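Local coordinates for putative amidohydrolase/peptidase (Burkholderia cenocepacia, PDB 4WJB), which probably hydrolyses carbon-nitrogen bonds other than peptide bonds, as a zinc-dependent member of the peptidase M20 family, at residues A198-H203 with L414-Q419; V298-P303 with D309-A314; G235-A240 with E281-S286. All blocks are in the same frame, centred on the assembly; numbering follows the deposited sequence.

Contact 1. Residues A198-H203 with L414-Q419. With ZN (zinc ion), chain E; EDO (1,2-ethanediol), chain J; EDO (1,2-ethanediol), chain K.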
# COMPACT_ATOMS: atom_id res chain seq x y z
N ALA A 198 46.34 9.52 -5.54
CA ALA A 198 45.27 9.49 -4.56
C ALA A 198 44.16 10.43 -5.01
O ALA A 198 44.40 11.36 -5.78
CB ALA A 198 45.78 9.87 -3.18
N ALA A 199 42.95 10.17 -4.52
CA ALA A 199 41.82 11.03 -4.83
C ALA A 199 41.04 11.35 -3.56
O ALA A 199 40.88 10.50 -2.69
CB ALA A 199 40.92 10.38 -5.87
N TYR A 200 40.56 12.59 -3.48
CA TYR A 200 39.75 13.03 -2.35
C TYR A 200 38.56 13.82 -2.84
O TYR A 200 38.71 14.70 -3.67
CB TYR A 200 40.58 13.89 -1.40
CG TYR A 200 41.72 13.17 -0.74
CD1 TYR A 200 41.51 12.40 0.40
CD2 TYR A 200 43.01 13.26 -1.25
CE1 TYR A 200 42.56 11.74 1.01
CE2 TYR A 200 44.06 12.61 -0.64
CZ TYR A 200 43.83 11.85 0.49
OH TYR A 200 44.88 11.19 1.09
N GLU A 201 37.37 13.52 -2.31
CA GLU A 201 36.19 14.32 -2.62
C GLU A 201 35.58 14.90 -1.35
O GLU A 201 35.24 14.17 -0.42
CB GLU A 201 35.14 13.51 -3.39
CG GLU A 201 33.88 14.32 -3.71
CD GLU A 201 32.96 13.64 -4.72
OE1 GLU A 201 31.89 14.21 -5.02
OE2 GLU A 201 33.30 12.55 -5.21
N LEU A 202 35.45 16.22 -1.33
CA LEU A 202 34.79 16.94 -0.25
C LEU A 202 33.31 17.11 -0.59
O LEU A 202 33.00 17.54 -1.70
CB LEU A 202 35.48 18.29 -0.05
CG LEU A 202 34.88 19.32 0.90
CD1 LEU A 202 34.88 18.81 2.33
CD2 LEU A 202 35.65 20.63 0.79
N HIS A 203 32.41 16.77 0.32
CA HIS A 203 30.97 16.79 0.02
C HIS A 203 30.16 16.97 1.30
O HIS A 203 30.57 16.54 2.38
CB HIS A 203 30.56 15.48 -0.70
CG HIS A 203 29.34 15.60 -1.56
ND1 HIS A 203 28.06 15.65 -1.04
CD2 HIS A 203 29.19 15.62 -2.91
CE1 HIS A 203 27.18 15.72 -2.03
NE2 HIS A 203 27.84 15.71 -3.18
N LEU A 414 42.55 20.63 2.18
CA LEU A 414 43.86 21.24 1.96
C LEU A 414 44.98 20.41 2.57
O LEU A 414 45.97 20.11 1.90
CB LEU A 414 43.88 22.66 2.54
CG LEU A 414 45.25 23.34 2.60
CD1 LEU A 414 45.88 23.47 1.21
CD2 LEU A 414 45.15 24.70 3.28
N ARG A 415 44.83 20.02 3.83
CA ARG A 415 45.89 19.27 4.51
C ARG A 415 46.04 17.85 3.97
O ARG A 415 47.14 17.34 3.86
CB ARG A 415 45.64 19.24 6.01
CG ARG A 415 45.58 20.62 6.63
CD ARG A 415 46.94 21.05 7.16
NE ARG A 415 47.07 20.74 8.58
CZ ARG A 415 47.16 21.66 9.54
NH1 ARG A 415 47.25 21.28 10.81
NH2 ARG A 415 47.17 22.96 9.25
N ALA A 416 44.91 17.22 3.66
CA ALA A 416 44.92 15.88 3.08
C ALA A 416 45.61 15.88 1.71
O ALA A 416 46.48 15.04 1.45
CB ALA A 416 43.49 15.35 2.95
N VAL A 417 45.21 16.81 0.85
CA VAL A 417 45.77 16.91 -0.49
C VAL A 417 47.25 17.23 -0.41
O VAL A 417 48.07 16.63 -1.12
CB VAL A 417 45.05 17.98 -1.33
CG1 VAL A 417 45.87 18.33 -2.58
CG2 VAL A 417 43.66 17.51 -1.71
N LEU A 418 47.59 18.16 0.47
CA LEU A 418 48.98 18.55 0.67
C LEU A 418 49.84 17.36 1.08
O LEU A 418 50.88 17.12 0.49
CB LEU A 418 49.08 19.66 1.71
CG LEU A 418 50.50 20.16 1.97
CD1 LEU A 418 51.15 20.60 0.66
CD2 LEU A 418 50.49 21.29 2.98
N GLN A 419 49.38 16.61 2.08
CA GLN A 419 50.15 15.46 2.56
C GLN A 419 50.39 14.42 1.46
O GLN A 419 51.50 13.93 1.29
CB GLN A 419 49.46 14.79 3.75
CG GLN A 419 50.19 13.55 4.25
CD GLN A 419 49.52 12.90 5.45
OE1 GLN A 419 48.75 13.54 6.17
NE2 GLN A 419 49.79 11.62 5.65
ZN ZN E . 26.62 15.45 -4.94
C1 EDO J . 37.56 12.75 -6.13
O1 EDO J . 38.19 13.29 -7.29
C2 EDO J . 36.26 12.08 -6.56
O2 EDO J . 35.40 13.07 -7.16
C1 EDO K . 48.26 7.67 -0.14
O1 EDO K . 47.95 6.45 -0.80
C2 EDO K . 46.97 8.41 0.19
O2 EDO K . 47.24 9.81 0.27
O HOH W 1 27.68 13.66 -5.28
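The Y200 ring lies broadside to helix 403-421, with the methyl of A416 standing over its face. A416 CB is 4.2 Å from the centroid of the Y200 ring and 11° off the ring normal, a nearly centred CH-pi contact. Y200 CE2 also comes to 4.0 Å from the backbone A416 O. V417 adds a methyl obliquely, its CG2 coming to 4.3 Å from Y200 CD2. The tyrosine reaches this place with CG anti to its carbonyl carbon (chi1 -64°), its CA-CB bond already directed at the helix. Y200 OH makes a hydrogen bond of 2.9 Å with O2 of the ethanediol of chain K, probably from the crystallisation liquor, which lies near the ring plane; either hydroxyl could be the donor. C347 and T350 of helix 345-357 also touch Y200, so two helices share the tyrosine. S420 OG hydrogen-bonds to the backbone oxygens of both A416 and V417.

The strand alternates its residues: E201 follows on the other side, where its carboxylate accepts hydrogen bonds from S95 OG and the backbone N of A373. Farther along the same strand, H203 NE2 binds zinc at 2.2 Å, a site completed by H96, D107 and a water 2.1 Å from the metal. No hydrogen bond or salt bridge joins the two segments, so this buried meeting of strand and helix rests on the CH-pi contact and on apolar packing of small aliphatic groups against the aromatic ring.

Contact 2. Residues V298-P303 with D309-A314; sequences VEFRHP and DELDAA. With SO4 (sulfate ion), chain G.
R301 NE donates to E299 OE2 at 2.7 Å, the shortest polar bond here, on the side of strand 289-302 turned away from the F300-L311 packing. The grip is side-on: R301 NH2 donates to E299 OE1 at 2.8 Å, nearly straight at 169° and on that oxygen's syn lone pair, while NE meets OE2 from the syn side but out of the carboxylate plane. E299 thereby helps fix the guanidinium, whose remaining edge faces a sulfate ion. R301 NH2 donates a nearly straight 3.0 Å hydrogen bond to sulfate O1; those to O2 and O4 are weak. N288 and H239 of the second subunit also bond to the sulfate, which probably comes from the crystallisation liquor but is consistent with an anion-binding pocket at the subunit interface.

The opposite side of the strand is apolar. F300, its CG beside the backbone N (chi1 -67°), offers one ring face to L311, whose CB sits 3.7 Å from the F300 centroid and somewhat toward the rim. L311 CD1 reaches back to 4.0 Å from F300 CB, and F300 CE2 approaches L311 O at 3.4 Å. V298 CG1 covers the second face, so F300 is sandwiched between V298 of its own strand and L311 of the helix.

D312 OD1 hydrogen-bonds to Y229 OH of strand 217-234 and forms a salt bridge with R316 NE. Helix 305-326 packs across this face through L308, L311 and L315, while strand 289-302 runs between strands 217-234 and 274-283, its hydrogen-bonded neighbours, in the dimerisation domain of the M20 fold.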
# COMPACT_ATOMS: atom_id res chain seq x y z
N VAL A 298 11.91 -4.63 -0.20
CA VAL A 298 12.84 -4.59 0.91
C VAL A 298 14.20 -4.14 0.39
O VAL A 298 14.64 -4.59 -0.67
CB VAL A 298 12.99 -5.96 1.60
CG1 VAL A 298 13.93 -5.86 2.79
CG2 VAL A 298 11.63 -6.48 2.06
N GLU A 299 14.86 -3.24 1.11
CA GLU A 299 16.24 -2.94 0.77
C GLU A 299 17.10 -2.91 2.03
O GLU A 299 16.70 -2.39 3.07
CB GLU A 299 16.35 -1.62 -0.02
CG GLU A 299 15.91 -0.37 0.71
CD GLU A 299 16.76 0.85 0.34
OE1 GLU A 299 16.67 1.32 -0.82
OE2 GLU A 299 17.53 1.31 1.20
N PHE A 300 18.28 -3.52 1.92
CA PHE A 300 19.28 -3.50 2.97
C PHE A 300 20.46 -2.66 2.50
O PHE A 300 20.85 -2.75 1.33
CB PHE A 300 19.77 -4.92 3.31
CG PHE A 300 18.73 -5.79 3.94
CD1 PHE A 300 17.95 -5.32 4.98
CD2 PHE A 300 18.56 -7.10 3.51
CE1 PHE A 300 17.00 -6.13 5.58
CE2 PHE A 300 17.60 -7.92 4.10
CZ PHE A 300 16.82 -7.44 5.13
N ARG A 301 21.02 -1.85 3.39
CA ARG A 301 22.26 -1.14 3.08
C ARG A 301 23.22 -1.22 4.26
O ARG A 301 22.81 -1.05 5.41
CB ARG A 301 21.98 0.32 2.72
CG ARG A 301 21.00 0.49 1.57
CD ARG A 301 21.04 1.89 0.98
NE ARG A 301 19.87 2.13 0.14
CZ ARG A 301 19.81 3.04 -0.82
NH1 ARG A 301 20.87 3.80 -1.08
NH2 ARG A 301 18.70 3.18 -1.54
N HIS A 302 24.50 -1.49 3.97
CA HIS A 302 25.52 -1.68 4.99
C HIS A 302 26.91 -1.68 4.34
O HIS A 302 27.06 -2.19 3.23
CB HIS A 302 25.30 -2.98 5.76
CG HIS A 302 26.02 -3.05 7.07
ND1 HIS A 302 27.33 -3.47 7.19
CD2 HIS A 302 25.61 -2.75 8.33
CE1 HIS A 302 27.69 -3.43 8.46
NE2 HIS A 302 26.66 -3.00 9.17
N PRO A 303 27.91 -1.13 5.03
CA PRO A 303 29.27 -1.10 4.47
C PRO A 303 29.96 -2.47 4.45
O PRO A 303 31.03 -2.59 3.86
CB PRO A 303 30.01 -0.15 5.42
CG PRO A 303 29.27 -0.26 6.72
CD PRO A 303 27.82 -0.40 6.31
N ASP A 309 25.06 -10.29 3.79
CA ASP A 309 24.78 -11.71 3.64
C ASP A 309 23.92 -12.22 4.79
O ASP A 309 22.99 -13.00 4.58
CB ASP A 309 26.08 -12.52 3.58
CG ASP A 309 26.76 -12.42 2.24
OD1 ASP A 309 26.13 -11.95 1.27
OD2 ASP A 309 27.95 -12.80 2.15
N GLU A 310 24.21 -11.76 6.00
CA GLU A 310 23.45 -12.17 7.18
C GLU A 310 22.02 -11.62 7.13
O GLU A 310 21.07 -12.30 7.52
CB GLU A 310 24.15 -11.72 8.46
CG GLU A 310 25.54 -12.31 8.64
CD GLU A 310 26.12 -12.04 10.01
OE1 GLU A 310 25.40 -11.49 10.87
OE2 GLU A 310 27.30 -12.39 10.24
N LEU A 311 21.89 -10.38 6.66
CA LEU A 311 20.57 -9.77 6.50
C LEU A 311 19.74 -10.52 5.47
O LEU A 311 18.55 -10.74 5.67
CB LEU A 311 20.71 -8.30 6.09
CG LEU A 311 21.20 -7.38 7.21
CD1 LEU A 311 21.60 -6.03 6.65
CD2 LEU A 311 20.13 -7.23 8.27
N ASP A 312 20.39 -10.92 4.38
CA ASP A 312 19.73 -11.69 3.34
C ASP A 312 19.20 -13.00 3.91
O ASP A 312 18.03 -13.35 3.72
CB ASP A 312 20.69 -11.98 2.19
CG ASP A 312 20.08 -12.89 1.14
OD1 ASP A 312 19.34 -12.38 0.27
OD2 ASP A 312 20.34 -14.11 1.19
N ALA A 313 20.06 -13.72 4.62
CA ALA A 313 19.70 -14.99 5.21
C ALA A 313 18.57 -14.83 6.22
O ALA A 313 17.63 -15.63 6.26
CB ALA A 313 20.91 -15.64 5.86
N ALA A 314 18.65 -13.78 7.03
CA ALA A 314 17.65 -13.56 8.08
C ALA A 314 16.28 -13.25 7.49
O ALA A 314 15.26 -13.77 7.95
CB ALA A 314 18.10 -12.44 9.01
S SO4 G . 19.84 5.58 -4.08
O1 SO4 G . 18.52 5.50 -3.46
O2 SO4 G . 20.40 4.24 -4.24
O3 SO4 G . 19.72 6.20 -5.40
O4 SO4 G . 20.73 6.39 -3.25

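Contact 3. Residues G235-A240 with E281-S286; sequences GVDAHA and EARPNS. With EDO (1,2-ethanediol), chain H.
D237 and R283 meet in a salt bridge, R283 NH1 donating to D237 OD2 at 2.9 Å. The bond is bent, with an N-H...O angle of 133°, and arrives on the syn side of OD2, tilted out of both the carboxylate and the guanidinium plane. Those planes are only 24° apart, yet the grip is one-pronged: R283 NH2 stays 3.5 Å from D237 OD1. P284 CD packs against the carboxylate, 3.7 Å from D237 OD1.

R283 reaches the aspartate through a chain bent at chi3 (-54°), which brings its tip closer than its CA-CB bond alone would suggest. The peptide bond between R283 and P284 is cis, consistent with the turn that places P284 beside D237. Beyond this exposed pair, H239 NE2 shares a 3.1 Å hydrogen bond with O1 of an ethanediol that also bonds to N288 and to R301 of the second subunit. N285 OD1 accepts from the backbone N of I280 in the second subunit.

The bridge spans strand 289-302, which pairs antiparallel both with the short strand 238-239 and with strand 274-283, in the dimerisation domain.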
# COMPACT_ATOMS: atom_id res chain seq x y z
N GLY A 235 -2.50 -14.79 -0.46
CA GLY A 235 -3.48 -15.33 0.46
C GLY A 235 -4.78 -15.64 -0.23
O GLY A 235 -4.79 -16.09 -1.38
N VAL A 236 -5.89 -15.41 0.46
CA VAL A 236 -7.21 -15.70 -0.08
C VAL A 236 -8.15 -14.51 0.07
O VAL A 236 -8.42 -14.07 1.18
CB VAL A 236 -7.84 -16.92 0.61
CG1 VAL A 236 -9.23 -17.20 0.06
CG2 VAL A 236 -6.94 -18.15 0.46
N ASP A 237 -8.62 -13.99 -1.07
CA ASP A 237 -9.64 -12.95 -1.06
C ASP A 237 -10.86 -13.45 -0.29
O ASP A 237 -11.38 -14.53 -0.57
CB ASP A 237 -10.04 -12.56 -2.48
CG ASP A 237 -9.02 -11.66 -3.16
OD1 ASP A 237 -7.91 -11.49 -2.62
OD2 ASP A 237 -9.33 -11.12 -4.25
N ALA A 238 -11.31 -12.68 0.69
CA ALA A 238 -12.44 -13.10 1.51
C ALA A 238 -13.18 -11.91 2.08
O ALA A 238 -12.57 -10.93 2.53
CB ALA A 238 -11.97 -14.02 2.62
N HIS A 239 -14.51 -11.99 2.06
CA HIS A 239 -15.36 -10.99 2.66
C HIS A 239 -15.18 -11.01 4.17
O HIS A 239 -15.32 -12.06 4.80
CB HIS A 239 -16.82 -11.23 2.27
CG HIS A 239 -17.77 -10.17 2.75
ND1 HIS A 239 -18.63 -10.37 3.80
CD2 HIS A 239 -17.97 -8.90 2.32
CE1 HIS A 239 -19.34 -9.26 3.99
NE2 HIS A 239 -18.96 -8.36 3.11
N ALA A 240 -14.88 -9.85 4.75
CA ALA A 240 -14.49 -9.76 6.16
C ALA A 240 -15.58 -10.19 7.13
O ALA A 240 -15.30 -10.86 8.12
CB ALA A 240 -14.05 -8.33 6.47
N GLU A 281 1.90 -2.71 -1.93
CA GLU A 281 0.70 -2.75 -2.74
C GLU A 281 -0.17 -3.92 -2.31
O GLU A 281 0.17 -5.09 -2.52
CB GLU A 281 1.04 -2.88 -4.23
CG GLU A 281 1.90 -1.75 -4.78
CD GLU A 281 1.11 -0.48 -5.05
OE1 GLU A 281 1.69 0.47 -5.63
OE2 GLU A 281 -0.08 -0.42 -4.70
N ALA A 282 -1.30 -3.61 -1.68
CA ALA A 282 -2.23 -4.64 -1.26
C ALA A 282 -3.29 -4.83 -2.34
O ALA A 282 -3.60 -3.90 -3.09
CB ALA A 282 -2.88 -4.27 0.06
N ARG A 283 -3.81 -6.04 -2.44
CA ARG A 283 -4.92 -6.29 -3.35
C ARG A 283 -5.92 -7.26 -2.72
O ARG A 283 -5.54 -8.20 -2.02
CB ARG A 283 -4.42 -6.81 -4.70
CG ARG A 283 -3.61 -8.09 -4.65
CD ARG A 283 -3.79 -8.87 -5.94
NE ARG A 283 -5.20 -9.09 -6.21
CZ ARG A 283 -5.91 -10.10 -5.72
NH1 ARG A 283 -7.20 -10.22 -6.01
NH2 ARG A 283 -5.32 -11.00 -4.94
N PRO A 284 -7.22 -7.02 -2.96
CA PRO A 284 -7.76 -5.97 -3.83
C PRO A 284 -7.75 -4.58 -3.19
O PRO A 284 -8.12 -3.62 -3.86
CB PRO A 284 -9.19 -6.44 -4.09
CG PRO A 284 -9.56 -7.14 -2.83
CD PRO A 284 -8.30 -7.81 -2.33
N ASN A 285 -7.33 -4.51 -1.93
CA ASN A 285 -7.18 -3.25 -1.20
C ASN A 285 -8.53 -2.56 -0.98
O ASN A 285 -8.64 -1.34 -1.05
CB ASN A 285 -6.22 -2.30 -1.94
CG ASN A 285 -5.48 -1.36 -1.00
OD1 ASN A 285 -5.11 -1.73 0.11
ND2 ASN A 285 -5.25 -0.13 -1.45
N SER A 286 -9.56 -3.35 -0.69
CA SER A 286 -10.87 -2.80 -0.32
C SER A 286 -11.10 -3.00 1.17
O SER A 286 -10.74 -4.04 1.73
CB SER A 286 -11.99 -3.42 -1.15
OG SER A 286 -11.88 -4.83 -1.18
C1 EDO H . -21.10 -5.26 3.65
O1 EDO H . -19.68 -5.36 3.55
C2 EDO H . -21.66 -6.55 4.23
O2 EDO H . -22.98 -6.34 4.74

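Overall arrangement
Contacts 1 and 2 are buried strand-on-helix packings in which an aromatic ring receives an aliphatic CB over its face; contact 3 is a surface salt bridge between a loop residue and the end of strand 274-283. Contact 1 belongs to the zinc-bearing part of the chain and touches no other subunit. Contacts 2 and 3 share the dimerisation domain, with centres about 29 Å apart; strand 289-302 carries part of contact 2 and adjoins the strands of contact 3. Both approach the second subunit: R301 shares its sulfate with H239 of the second subunit, while H239 of contact 3 shares an ethanediol with R301 of the second subunit. The centres of contacts 1 and 3 lie about 56 Å apart, reflecting the elongated chain.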